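Local coordinates for protein transcriptional regulator, putative (Pseudomonas syringae pv. tomato, PDB 2R5F) that probably binds a sugar or related effector as the regulatory domain of a SorC-family DNA-binding transcription factor, at residues A[86-94]-A[146-156]; A[39-50]-A[249-257]. One frame throughout, in Å; residues are numbered along the deposited sequence. Where two conformers were deposited one is given.

Contact 1 (A[86-94]-A[146-156]); sequences AQEVVQLLG and VLHRFDSITLA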
ATOM      1  N   ALA A  86       2.215  -7.316  15.840  1.00 44.95           N
ATOM      2  CA  ALA A  86       0.977  -6.680  15.418  1.00 43.63           C
ATOM      3  C   ALA A  86      -0.199  -7.496  15.880  1.00 43.12           C
ATOM      4  O   ALA A  86      -0.044  -8.667  16.193  1.00 43.50           O
ATOM      5  CB  ALA A  86       0.936  -6.492  13.873  1.00 43.10           C
ATOM      6  N   GLN A  87      -1.384  -6.884  15.904  1.00 42.68           N
ATOM      7  CA  GLN A  87      -2.641  -7.608  16.183  1.00 41.95           C
ATOM      8  C   GLN A  87      -3.135  -8.545  15.058  1.00 41.37           C
ATOM      9  O   GLN A  87      -3.570  -9.651  15.338  1.00 41.77           O
ATOM     10  CB  GLN A  87      -3.763  -6.627  16.564  1.00 42.29           C
ATOM     11  CG  GLN A  87      -3.518  -5.857  17.849  1.00 41.89           C
ATOM     12  CD  GLN A  87      -3.288  -6.795  19.009  1.00 44.47           C
ATOM     13  OE1 GLN A  87      -4.233  -7.336  19.572  1.00 46.70           O
ATOM     14  NE2 GLN A  87      -2.029  -7.019  19.348  1.00 43.66           N
ATOM     15  N   GLU A  88      -3.070  -8.117  13.800  1.00 40.34           N
ATOM     16  CA  GLU A  88      -3.498  -8.962  12.669  1.00 39.79           C
ATOM     17  C   GLU A  88      -3.027  -8.359  11.337  1.00 38.41           C
ATOM     18  O   GLU A  88      -2.645  -7.192  11.286  1.00 38.11           O
ATOM     19  CB  GLU A  88      -5.027  -9.090  12.657  1.00 40.34           C
ATOM     20  CG  GLU A  88      -5.724  -7.712  12.635  1.00 41.03           C
ATOM     21  CD  GLU A  88      -7.235  -7.758  12.745  1.00 42.91           C
ATOM     22  OE1 GLU A  88      -7.868  -8.551  12.021  1.00 48.93           O
ATOM     23  OE2 GLU A  88      -7.800  -6.952  13.514  1.00 48.44           O
ATOM     24  N   VAL A  89      -3.048  -9.172  10.281  1.00 36.37           N
ATOM     25  CA  VAL A  89      -2.782  -8.743   8.924  1.00 35.24           C
ATOM     26  C   VAL A  89      -4.011  -9.173   8.120  1.00 35.70           C
ATOM     27  O   VAL A  89      -4.355 -10.354   8.094  1.00 33.95           O
ATOM     28  CB  VAL A  89      -1.502  -9.398   8.362  1.00 35.01           C
ATOM     29  CG1 VAL A  89      -1.280  -9.026   6.876  1.00 33.56           C
ATOM     30  CG2 VAL A  89      -0.301  -8.983   9.228  1.00 34.77           C
ATOM     31  N   VAL A  90      -4.690  -8.196   7.523  1.00 35.18           N
ATOM     32  CA  VAL A  90      -5.912  -8.439   6.746  1.00 35.62           C
ATOM     33  C   VAL A  90      -5.597  -8.223   5.267  1.00 36.45           C
ATOM     34  O   VAL A  90      -4.950  -7.232   4.883  1.00 36.55           O
ATOM     35  CB  VAL A  90      -7.079  -7.521   7.238  1.00 35.48           C
ATOM     36  CG1 VAL A  90      -8.406  -7.782   6.468  1.00 34.46           C
ATOM     37  CG2 VAL A  90      -7.258  -7.691   8.749  1.00 33.32           C
ATOM     38  N   GLN A  91      -6.005  -9.179   4.446  1.00 36.72           N
ATOM     39  CA  GLN A  91      -5.917  -9.040   3.005  1.00 37.58           C
ATOM     40  C   GLN A  91      -6.971  -8.036   2.557  1.00 38.04           C
ATOM     41  O   GLN A  91      -8.156  -8.245   2.817  1.00 37.96           O
ATOM     42  CB  GLN A  91      -6.194 -10.387   2.362  1.00 37.09           C
ATOM     43  CG  GLN A  91      -6.261 -10.316   0.863  1.00 37.82           C
ATOM     44  CD  GLN A  91      -6.066 -11.668   0.248  1.00 37.14           C
ATOM     45  OE1 GLN A  91      -5.992 -12.659   0.957  1.00 37.20           O
ATOM     46  NE2 GLN A  91      -6.004 -11.723  -1.070  1.00 36.14           N
ATOM     47  N   LEU A  92      -6.558  -6.961   1.876  1.00 38.97           N
ATOM     48  CA  LEU A  92      -7.502  -5.873   1.544  1.00 39.78           C
ATOM     49  C   LEU A  92      -8.081  -5.918   0.144  1.00 40.84           C
ATOM     50  O   LEU A  92      -8.874  -5.045  -0.202  1.00 41.65           O
ATOM     51  CB  LEU A  92      -6.866  -4.502   1.737  1.00 39.64           C
ATOM     52  CG  LEU A  92      -6.429  -4.016   3.118  1.00 38.76           C
ATOM     53  CD1 LEU A  92      -5.815  -2.648   2.938  1.00 42.53           C
ATOM     54  CD2 LEU A  92      -7.545  -3.974   4.126  1.00 36.94           C
ATOM     55  N   LEU A  93      -7.654  -6.888  -0.661  1.00 41.83           N
ATOM     56  CA  LEU A  93      -8.131  -7.067  -2.039  1.00 43.07           C
ATOM     57  C   LEU A  93      -7.964  -8.530  -2.420  1.00 43.81           C
ATOM     58  O   LEU A  93      -6.898  -9.117  -2.201  1.00 43.79           O
ATOM     59  CB  LEU A  93      -7.352  -6.190  -3.040  1.00 43.35           C
ATOM     60  CG  LEU A  93      -7.436  -6.544  -4.550  1.00 42.48           C
ATOM     61  CD1 LEU A  93      -8.847  -6.659  -5.050  1.00 43.55           C
ATOM     62  CD2 LEU A  93      -6.687  -5.532  -5.415  1.00 43.84           C
ATOM     63  N   GLY A  94      -9.010  -9.107  -2.994  1.00 44.68           N
ATOM     64  CA  GLY A  94      -8.980 -10.486  -3.456  1.00 46.20           C
ATOM     65  C   GLY A  94      -9.822 -10.645  -4.709  1.00 47.42           C
ATOM     66  O   GLY A  94     -10.841  -9.971  -4.874  1.00 47.60           O
ATOM     67  N   VAL A 146     -13.183 -11.305   6.865  1.00 42.80           N
ATOM     68  CA  VAL A 146     -12.256 -10.276   6.422  1.00 43.74           C
ATOM     69  C   VAL A 146     -12.952  -8.915   6.373  1.00 43.70           C
ATOM     70  O   VAL A 146     -12.419  -7.943   6.902  1.00 43.60           O
ATOM     71  CB  VAL A 146     -11.621 -10.621   5.054  1.00 43.86           C
ATOM     72  CG1 VAL A 146     -10.810  -9.448   4.510  1.00 44.72           C
ATOM     73  CG2 VAL A 146     -10.747 -11.843   5.174  1.00 45.01           C
ATOM     74  N   LEU A 147     -14.139  -8.853   5.761  1.00 43.62           N
ATOM     75  CA  LEU A 147     -14.894  -7.591   5.683  1.00 43.65           C
ATOM     76  C   LEU A 147     -15.099  -6.965   7.059  1.00 44.32           C
ATOM     77  O   LEU A 147     -15.026  -5.752   7.216  1.00 44.57           O
ATOM     78  CB  LEU A 147     -16.258  -7.779   4.998  1.00 42.89           C
ATOM     79  CG  LEU A 147     -16.348  -8.045   3.497  1.00 42.81           C
ATOM     80  CD1 LEU A 147     -17.808  -8.350   3.070  1.00 41.05           C
ATOM     81  CD2 LEU A 147     -15.759  -6.884   2.664  1.00 42.41           C
ATOM     82  N   HIS A 148     -15.353  -7.810   8.052  1.00 45.77           N
ATOM     83  CA  HIS A 148     -15.543  -7.378   9.422  1.00 46.98           C
ATOM     84  C   HIS A 148     -14.319  -6.619   9.968  1.00 47.32           C
ATOM     85  O   HIS A 148     -14.448  -5.657  10.746  1.00 47.69           O
ATOM     86  CB  HIS A 148     -15.859  -8.599  10.283  1.00 47.33           C
ATOM     87  CG  HIS A 148     -16.046  -8.286  11.730  1.00 50.01           C
ATOM     88  ND1 HIS A 148     -17.221  -7.767  12.232  1.00 53.01           N
ATOM     89  CD2 HIS A 148     -15.216  -8.434  12.790  1.00 52.57           C
ATOM     90  CE1 HIS A 148     -17.101  -7.598  13.538  1.00 53.67           C
ATOM     91  NE2 HIS A 148     -15.893  -7.992  13.902  1.00 52.94           N
ATOM     92  N   ARG A 149     -13.138  -7.062   9.554  1.00 47.60           N
ATOM     93  CA  ARG A 149     -11.887  -6.536  10.070  1.00 47.83           C
ATOM     94  C   ARG A 149     -11.567  -5.126   9.568  1.00 48.22           C
ATOM     95  O   ARG A 149     -10.861  -4.390  10.256  1.00 48.19           O
ATOM     96  CB  ARG A 149     -10.719  -7.468   9.734  1.00 48.12           C
ATOM     97  CG  ARG A 149     -10.885  -8.950  10.069  1.00 47.46           C
ATOM     98  CD  ARG A 149     -11.172  -9.227  11.542  1.00 50.19           C
ATOM     99  NE  ARG A 149     -10.528  -8.266  12.439  1.00 53.28           N
ATOM    100  CZ  ARG A 149     -10.887  -8.054  13.707  1.00 54.57           C
ATOM    101  NH1 ARG A 149     -10.236  -7.141  14.432  1.00 55.22           N
ATOM    102  NH2 ARG A 149     -11.890  -8.740  14.252  1.00 54.23           N
ATOM    103  N   PHE A 150     -12.086  -4.758   8.391  1.00 48.52           N
ATOM    104  CA  PHE A 150     -11.797  -3.444   7.781  1.00 48.73           C
ATOM    105  C   PHE A 150     -11.949  -2.297   8.765  1.00 49.56           C
ATOM    106  O   PHE A 150     -11.181  -1.340   8.745  1.00 49.91           O
ATOM    107  CB  PHE A 150     -12.680  -3.154   6.556  1.00 48.39           C
ATOM    108  CG  PHE A 150     -12.345  -3.973   5.334  1.00 45.20           C
ATOM    109  CD1 PHE A 150     -11.278  -4.855   5.330  1.00 45.37           C
ATOM    110  CD2 PHE A 150     -13.110  -3.846   4.186  1.00 44.15           C
ATOM    111  CE1 PHE A 150     -10.981  -5.618   4.199  1.00 44.10           C
ATOM    112  CE2 PHE A 150     -12.833  -4.593   3.045  1.00 43.09           C
ATOM    113  CZ  PHE A 150     -11.769  -5.478   3.049  1.00 45.19           C
ATOM    114  N   ASP A 151     -12.937  -2.397   9.640  1.00 50.51           N
ATOM    115  CA  ASP A 151     -13.209  -1.305  10.550  1.00 51.16           C
ATOM    116  C   ASP A 151     -12.221  -1.212  11.723  1.00 50.05           C
ATOM    117  O   ASP A 151     -12.125  -0.165  12.372  1.00 50.23           O
ATOM    118  CB  ASP A 151     -14.669  -1.363  11.001  1.00 52.71           C
ATOM    119  CG  ASP A 151     -15.626  -0.979   9.877  1.00 55.62           C
ATOM    120  OD1 ASP A 151     -15.766   0.240   9.618  1.00 58.56           O
ATOM    121  OD2 ASP A 151     -16.209  -1.895   9.240  1.00 59.37           O
ATOM    122  N   SER A 152     -11.477  -2.292  11.971  1.00 48.69           N
ATOM    123  CA  SER A 152     -10.463  -2.302  13.031  1.00 47.32           C
ATOM    124  C   SER A 152      -9.093  -1.840  12.505  1.00 46.13           C
ATOM    125  O   SER A 152      -8.230  -1.424  13.289  1.00 46.42           O
ATOM    126  CB  SER A 152     -10.361  -3.690  13.698  1.00 47.24           C
ATOM    127  OG  SER A 152     -11.640  -4.288  13.919  1.00 47.02           O
ATOM    128  N   ILE A 153      -8.892  -1.900  11.193  1.00 44.26           N
ATOM    129  CA  ILE A 153      -7.573  -1.561  10.616  1.00 42.78           C
ATOM    130  C   ILE A 153      -7.046  -0.177  10.996  1.00 41.87           C
ATOM    131  O   ILE A 153      -7.767   0.811  10.920  1.00 41.89           O
ATOM    132  CB  ILE A 153      -7.541  -1.770   9.103  1.00 42.80           C
ATOM    133  CG1 ILE A 153      -7.523  -3.279   8.806  1.00 42.86           C
ATOM    134  CG2 ILE A 153      -6.303  -1.113   8.481  1.00 41.49           C
ATOM    135  CD1 ILE A 153      -8.108  -3.568   7.485  1.00 45.93           C
ATOM    136  N   THR A 154      -5.787  -0.137  11.426  1.00 40.95           N
ATOM    137  CA  THR A 154      -5.146   1.073  11.897  1.00 39.62           C
ATOM    138  C   THR A 154      -3.970   1.499  11.029  1.00 38.60           C
ATOM    139  O   THR A 154      -3.589   2.654  11.053  1.00 38.70           O
ATOM    140  CB  THR A 154      -4.671   0.919  13.353  1.00 39.87           C
ATOM    141  OG1 THR A 154      -3.591  -0.017  13.414  1.00 40.03           O
ATOM    142  CG2 THR A 154      -5.793   0.441  14.222  1.00 40.89           C
ATOM    143  N   LEU A 155      -3.392   0.556  10.287  1.00 37.67           N
ATOM    144  CA  LEU A 155      -2.340   0.829   9.323  1.00 36.94           C
ATOM    145  C   LEU A 155      -2.637   0.109   8.016  1.00 36.44           C
ATOM    146  O   LEU A 155      -2.555  -1.124   7.952  1.00 36.73           O
ATOM    147  CB  LEU A 155      -0.990   0.361   9.856  1.00 37.19           C
ATOM    148  CG  LEU A 155       0.246   0.358   8.922  1.00 35.51           C
ATOM    149  CD1 LEU A 155       0.645   1.736   8.433  1.00 34.47           C
ATOM    150  CD2 LEU A 155       1.409  -0.291   9.649  1.00 37.09           C
ATOM    151  N   ALA A 156      -3.016   0.858   6.987  1.00 36.21           N
ATOM    152  CA  ALA A 156      -3.144   0.263   5.638  1.00 36.19           C
ATOM    153  C   ALA A 156      -1.888   0.486   4.847  1.00 35.52           C
ATOM    154  O   ALA A 156      -1.416   1.601   4.747  1.00 35.80           O
ATOM    155  CB  ALA A 156      -4.373   0.799   4.888  1.00 36.21           C
TER
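Glu88 and Arg149 form a salt bridge of one main and one weak bond between strand 88-94 and the region of helix 138-149. Arg149 NH1 donates to Glu88 OE2 over 2.6 Å, reaching the syn side of that oxygen, and Arg149 NE makes a weak, strongly bent bond to Glu88 OE1 at 2.7 Å (120° at the hydrogen). The carboxylate and guanidinium planes stand 43° apart, so the pairing is twisted rather than coplanar. Bends at chi2 (-58°) and chi3 bring the guanidinium alongside the carboxylate, while the glutamate runs extended beyond CG to meet it. His60 ND1 also bonds to Glu88 OE2, and Phe120 makes a cation-pi contact with Arg149.

Next along the strand, Val90 lays CG2 against Arg149 CB (3.6 Å) and CG1 against Val146 CG1 (3.5 Å). The Phe150 ring turns its edge to Val90 CG1 at 4.1 Å. Leu92 CD2 touches Phe150 CE1 (3.8 Å) and, roughly at a right angle, Ile153 CD1 (3.4 Å), the latter tighter than a usual methyl contact. The ion pair thus borders an apolar seam, and with two bonding partners on OE2 the carboxylate is held in place and probably stabilised as an anion at this buried helix-to-strand connection.

Contact 2 (A[39-50]-A[249-257]); sequences IKQAIGSAAAHY and LDVLITDVG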
ATOM      1  N   ILE A  39      13.807   0.494  -8.469  1.00 35.96           N
ATOM      2  CA  ILE A  39      12.921   1.374  -7.713  1.00 36.09           C
ATOM      3  C   ILE A  39      12.029   0.606  -6.732  1.00 36.32           C
ATOM      4  O   ILE A  39      11.870   1.029  -5.594  1.00 36.33           O
ATOM      5  CB  ILE A  39      12.057   2.271  -8.640  1.00 35.95           C
ATOM      6  CG1 ILE A  39      12.924   3.367  -9.271  1.00 36.03           C
ATOM      7  CG2 ILE A  39      10.860   2.880  -7.845  1.00 37.47           C
ATOM      8  CD1 ILE A  39      12.295   4.063 -10.454  1.00 38.26           C
ATOM      9  N   LYS A  40      11.456  -0.519  -7.161  1.00 37.30           N
ATOM     10  CA  LYS A  40      10.570  -1.290  -6.277  1.00 37.75           C
ATOM     11  C   LYS A  40      11.334  -1.824  -5.078  1.00 37.30           C
ATOM     12  O   LYS A  40      10.799  -1.828  -3.971  1.00 36.25           O
ATOM     13  CB  LYS A  40       9.907  -2.465  -6.988  1.00 38.75           C
ATOM     14  CG  LYS A  40       8.744  -2.117  -7.909  1.00 40.24           C
ATOM     15  CD  LYS A  40       7.930  -3.377  -8.221  1.00 40.17           C
ATOM     16  CE  LYS A  40       8.282  -3.970  -9.542  1.00 44.64           C
ATOM     17  NZ  LYS A  40       7.782  -5.356  -9.616  1.00 46.02           N
ATOM     18  N   GLN A  41      12.589  -2.231  -5.308  1.00 36.50           N
ATOM     19  CA  GLN A  41      13.425  -2.845  -4.266  1.00 36.77           C
ATOM     20  C   GLN A  41      13.902  -1.837  -3.222  1.00 36.09           C
ATOM     21  O   GLN A  41      13.998  -2.174  -2.043  1.00 35.29           O
ATOM     22  CB  GLN A  41      14.658  -3.563  -4.865  1.00 37.10           C
ATOM     23  CG  GLN A  41      14.398  -4.875  -5.695  1.00 39.05           C
ATOM     24  CD  GLN A  41      13.501  -5.914  -4.995  1.00 40.57           C
ATOM     25  OE1 GLN A  41      13.421  -5.974  -3.772  1.00 41.23           O
ATOM     26  NE2 GLN A  41      12.812  -6.730  -5.793  1.00 41.22           N
ATOM     27  N   ALA A  42      14.245  -0.626  -3.677  1.00 35.07           N
ATOM     28  CA  ALA A  42      14.572   0.491  -2.783  1.00 34.66           C
ATOM     29  C   ALA A  42      13.368   0.880  -1.920  1.00 34.25           C
ATOM     30  O   ALA A  42      13.508   1.107  -0.723  1.00 34.56           O
ATOM     31  CB  ALA A  42      15.108   1.721  -3.588  1.00 33.72           C
ATOM     32  N   ILE A  43      12.193   0.991  -2.538  1.00 34.68           N
ATOM     33  CA  ILE A  43      10.954   1.317  -1.791  1.00 34.36           C
ATOM     34  C   ILE A  43      10.604   0.207  -0.807  1.00 35.44           C
ATOM     35  O   ILE A  43      10.348   0.473   0.383  1.00 35.78           O
ATOM     36  CB  ILE A  43       9.747   1.655  -2.730  1.00 34.28           C
ATOM     37  CG1 ILE A  43      10.012   2.983  -3.459  1.00 34.35           C
ATOM     38  CG2 ILE A  43       8.411   1.770  -1.916  1.00 33.13           C
ATOM     39  CD1 ILE A  43       9.185   3.152  -4.690  1.00 31.24           C
ATOM     40  N   GLY A  44      10.586  -1.033  -1.293  1.00 35.74           N
ATOM     41  CA  GLY A  44      10.328  -2.185  -0.407  1.00 37.33           C
ATOM     42  C   GLY A  44      11.282  -2.229   0.775  1.00 37.70           C
ATOM     43  O   GLY A  44      10.867  -2.387   1.917  1.00 39.58           O
ATOM     44  N   SER A  45      12.564  -2.072   0.518  1.00 37.85           N
ATOM     45  CA  SER A  45      13.564  -2.055   1.599  1.00 37.12           C
ATOM     46  C   SER A  45      13.340  -0.962   2.644  1.00 36.64           C
ATOM     47  O   SER A  45      13.423  -1.220   3.842  1.00 35.55           O
ATOM     48  CB  SER A  45      14.977  -1.933   1.025  1.00 37.31           C
ATOM     49  OG  SER A  45      15.891  -1.801   2.101  1.00 39.42           O
ATOM     50  N   ALA A  46      13.058   0.261   2.186  1.00 36.45           N
ATOM     51  CA  ALA A  46      12.759   1.368   3.090  1.00 36.27           C
ATOM     52  C   ALA A  46      11.475   1.065   3.882  1.00 36.73           C
ATOM     53  O   ALA A  46      11.395   1.356   5.080  1.00 35.77           O
ATOM     54  CB  ALA A  46      12.629   2.678   2.298  1.00 35.95           C
ATOM     55  N   ALA A  47      10.495   0.459   3.208  1.00 37.13           N
ATOM     56  CA  ALA A  47       9.214   0.035   3.818  1.00 38.45           C
ATOM     57  C   ALA A  47       9.406  -0.982   4.941  1.00 39.36           C
ATOM     58  O   ALA A  47       8.807  -0.854   6.024  1.00 38.78           O
ATOM     59  CB  ALA A  47       8.285  -0.552   2.745  1.00 38.89           C
ATOM     60  N   ALA A  48      10.258  -1.982   4.685  1.00 40.34           N
ATOM     61  CA  ALA A  48      10.593  -2.973   5.694  1.00 41.00           C
ATOM     62  C   ALA A  48      11.121  -2.308   6.956  1.00 41.96           C
ATOM     63  O   ALA A  48      10.691  -2.642   8.071  1.00 41.91           O
ATOM     64  CB  ALA A  48      11.607  -3.996   5.144  1.00 41.66           C
ATOM     65  N   HIS A  49      12.056  -1.373   6.771  0.50 42.46           N
ATOM     66  CA  HIS A  49      12.713  -0.659   7.872  0.50 43.32           C
ATOM     67  C   HIS A  49      11.706   0.200   8.636  0.50 43.47           C
ATOM     68  O   HIS A  49      11.705   0.207   9.861  0.50 43.68           O
ATOM     69  CB  HIS A  49      13.871   0.220   7.349  0.50 43.26           C
ATOM     70  CG  HIS A  49      15.102  -0.544   6.950  0.50 44.22           C
ATOM     71  ND1 HIS A  49      15.059  -1.705   6.204  0.50 45.33           N
ATOM     72  CD2 HIS A  49      16.415  -0.287   7.165  0.50 45.11           C
ATOM     73  CE1 HIS A  49      16.291  -2.139   5.994  0.50 46.63           C
ATOM     74  NE2 HIS A  49      17.135  -1.294   6.565  0.50 45.58           N
ATOM     75  N   TYR A  50      10.870   0.932   7.897  1.00 43.92           N
ATOM     76  CA  TYR A  50       9.768   1.740   8.453  1.00 44.76           C
ATOM     77  C   TYR A  50       8.889   0.935   9.420  1.00 46.14           C
ATOM     78  O   TYR A  50       8.554   1.390  10.524  1.00 45.94           O
ATOM     79  CB  TYR A  50       8.895   2.298   7.319  1.00 44.84           C
ATOM     80  CG  TYR A  50       7.706   3.105   7.808  1.00 45.44           C
ATOM     81  CD1 TYR A  50       7.834   4.464   8.111  1.00 45.78           C
ATOM     82  CD2 TYR A  50       6.467   2.510   7.993  1.00 45.86           C
ATOM     83  CE1 TYR A  50       6.757   5.200   8.587  1.00 45.34           C
ATOM     84  CE2 TYR A  50       5.370   3.250   8.463  1.00 46.34           C
ATOM     85  CZ  TYR A  50       5.526   4.588   8.758  1.00 45.49           C
ATOM     86  OH  TYR A  50       4.446   5.318   9.229  1.00 46.71           O
ATOM     87  N   LEU A 249      -3.341   9.029   1.382  1.00 42.48           N
ATOM     88  CA  LEU A 249      -2.089   8.650   2.002  1.00 42.46           C
ATOM     89  C   LEU A 249      -1.703   9.545   3.163  1.00 42.91           C
ATOM     90  O   LEU A 249      -1.923  10.760   3.139  1.00 44.03           O
ATOM     91  CB  LEU A 249      -0.971   8.688   0.943  1.00 42.51           C
ATOM     92  CG  LEU A 249      -1.228   7.891  -0.331  1.00 42.76           C
ATOM     93  CD1 LEU A 249      -0.056   8.059  -1.274  1.00 41.04           C
ATOM     94  CD2 LEU A 249      -1.505   6.375   0.028  1.00 42.49           C
ATOM     95  N   ASP A 250      -1.115   8.926   4.180  1.00 42.66           N
ATOM     96  CA  ASP A 250      -0.506   9.611   5.303  1.00 42.28           C
ATOM     97  C   ASP A 250       1.030   9.542   5.260  1.00 41.98           C
ATOM     98  O   ASP A 250       1.710  10.433   5.749  1.00 42.24           O
ATOM     99  CB  ASP A 250      -1.045   9.003   6.593  1.00 42.99           C
ATOM    100  CG  ASP A 250      -2.550   9.187   6.719  1.00 44.30           C
ATOM    101  OD1 ASP A 250      -2.963  10.351   6.938  1.00 42.60           O
ATOM    102  OD2 ASP A 250      -3.310   8.190   6.558  1.00 43.81           O
ATOM    103  N   VAL A 251       1.558   8.466   4.686  1.00 41.68           N
ATOM    104  CA  VAL A 251       2.978   8.278   4.450  1.00 39.96           C
ATOM    105  C   VAL A 251       3.138   7.796   3.019  1.00 39.66           C
ATOM    106  O   VAL A 251       2.419   6.903   2.550  1.00 38.89           O
ATOM    107  CB  VAL A 251       3.603   7.238   5.445  1.00 40.90           C
ATOM    108  CG1 VAL A 251       5.159   7.135   5.276  1.00 39.87           C
ATOM    109  CG2 VAL A 251       3.213   7.565   6.911  1.00 40.02           C
ATOM    110  N   LEU A 252       4.069   8.411   2.296  1.00 38.51           N
ATOM    111  CA  LEU A 252       4.427   7.916   0.975  1.00 37.91           C
ATOM    112  C   LEU A 252       5.889   7.630   0.983  1.00 37.31           C
ATOM    113  O   LEU A 252       6.665   8.479   1.393  1.00 37.43           O
ATOM    114  CB  LEU A 252       4.106   8.968  -0.105  1.00 37.42           C
ATOM    115  CG  LEU A 252       4.685   8.729  -1.489  1.00 37.79           C
ATOM    116  CD1 LEU A 252       4.009   7.559  -2.242  1.00 37.15           C
ATOM    117  CD2 LEU A 252       4.619  10.072  -2.260  1.00 38.91           C
ATOM    118  N   ILE A 253       6.256   6.422   0.564  1.00 37.27           N
ATOM    119  CA  ILE A 253       7.643   6.077   0.297  1.00 37.83           C
ATOM    120  C   ILE A 253       7.825   5.915  -1.215  1.00 38.60           C
ATOM    121  O   ILE A 253       7.098   5.158  -1.850  1.00 37.43           O
ATOM    122  CB  ILE A 253       8.071   4.786   1.008  1.00 38.58           C
ATOM    123  CG1 ILE A 253       7.804   4.920   2.535  1.00 38.39           C
ATOM    124  CG2 ILE A 253       9.539   4.499   0.679  1.00 36.18           C
ATOM    125  CD1 ILE A 253       8.025   3.593   3.332  1.00 37.45           C
ATOM    126  N   THR A 254       8.770   6.676  -1.781  1.00 38.27           N
ATOM    127  CA  THR A 254       8.922   6.751  -3.214  1.00 37.07           C
ATOM    128  C   THR A 254      10.361   7.074  -3.565  1.00 37.19           C
ATOM    129  O   THR A 254      11.157   7.443  -2.707  1.00 38.11           O
ATOM    130  CB  THR A 254       7.936   7.811  -3.844  1.00 37.14           C
ATOM    131  OG1 THR A 254       7.903   7.616  -5.257  1.00 37.97           O
ATOM    132  CG2 THR A 254       8.324   9.256  -3.537  1.00 33.86           C
ATOM    133  N   ASP A 255      10.709   6.958  -4.830  1.00 38.02           N
ATOM    134  CA  ASP A 255      12.095   7.240  -5.262  1.00 38.39           C
ATOM    135  C   ASP A 255      12.309   8.721  -5.599  1.00 37.42           C
ATOM    136  O   ASP A 255      11.341   9.485  -5.688  1.00 37.53           O
ATOM    137  CB  ASP A 255      12.434   6.364  -6.481  1.00 39.19           C
ATOM    138  CG  ASP A 255      11.482   6.608  -7.636  1.00 39.93           C
ATOM    139  OD1 ASP A 255      10.312   6.213  -7.524  1.00 36.74           O
ATOM    140  OD2 ASP A 255      11.898   7.231  -8.633  1.00 42.91           O
ATOM    141  N   VAL A 256      13.572   9.116  -5.804  1.00 37.54           N
ATOM    142  CA  VAL A 256      13.934  10.500  -6.140  1.00 37.81           C
ATOM    143  C   VAL A 256      13.280  11.010  -7.432  1.00 37.07           C
ATOM    144  O   VAL A 256      12.789  12.114  -7.481  1.00 36.91           O
ATOM    145  CB  VAL A 256      15.503  10.716  -6.332  1.00 38.10           C
ATOM    146  CG1 VAL A 256      15.815  12.193  -6.534  1.00 39.29           C
ATOM    147  CG2 VAL A 256      16.284  10.217  -5.195  1.00 37.83           C
ATOM    148  N   GLY A 257      13.322  10.224  -8.493  1.00 37.65           N
ATOM    149  CA  GLY A 257      12.817  10.696  -9.794  1.00 37.26           C
ATOM    150  C   GLY A 257      11.339  10.984  -9.666  1.00 37.15           C
ATOM    151  O   GLY A 257      10.875  12.049 -10.090  1.00 38.88           O
TER
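Helix 39-50 runs over strand 251-255 with the two axes 7.9 Å apart at closest approach and their directions 145° apart, roughly antiparallel. Ile253 is the central side chain of the interface. Its CG2 meets both Ile43 CG2 and Ala46 CB, each at 3.9 Å, while CD1 extends to the helix backbone at Ala47 CA (3.8 Å). The small alanine side chains let the isoleucine come this close to the helix. Ile43 slides past Ile253 in the opposite direction, and its CD1 lies over the strand backbone at Thr254 CA (3.9 Å).

At the C-terminal end of the strand Ile39 crosses Asp255, CG2 touching OD1 at 3.4 Å and CD1 nearing OD2 at 3.7 Å. With CG set between its own N and carbonyl carbon (chi1 59°), Asp255, the N-cap of helix 256-262, caps a backbone N there, and its OD1 is hydrogen-bonded to Thr258 OG1. At the other end Tyr50, its CG anti to the backbone N (chi1 178°), brings OH to Val251 CG2 at 3.5 Å; that hydroxyl is hydrogen-bonded to Arg226 NE. Strand 251-255 is flanked by the parallel strands 24-28 and 226-230, whose Val28 and Leu230 also touch the helix. A helix packed antiparallel over parallel strands through branched aliphatic side chains is the layered alpha/beta arrangement of Rossmann-like domains, the clan to which this putative sugar-binding domain belongs.

Both contacts are buried and reach the same mixed sheet, from opposite sides of the chain's centre, with their centres about 21 Å apart. Contact 1 is nested along the chain inside the long loop closed by contact 2. They share no helix or strand: contact 1 joins strand 88-94 to the segment leading from helix 138-149 into strand 155-162, whereas contact 2 lays helix 36-54 on strand 251-255. Strand 60-63 separates strand 88-94 from strand 155-162, and strand 226-230 separates 155-162 from 251-255. Their chemistry differs accordingly. Contact 1 pairs opposite charges beside its apolar seam, while contact 2 meets through aliphatic packing, the Tyr50 hydroxyl bonding to strand 226-230 and Asp255 capping the helix that follows it.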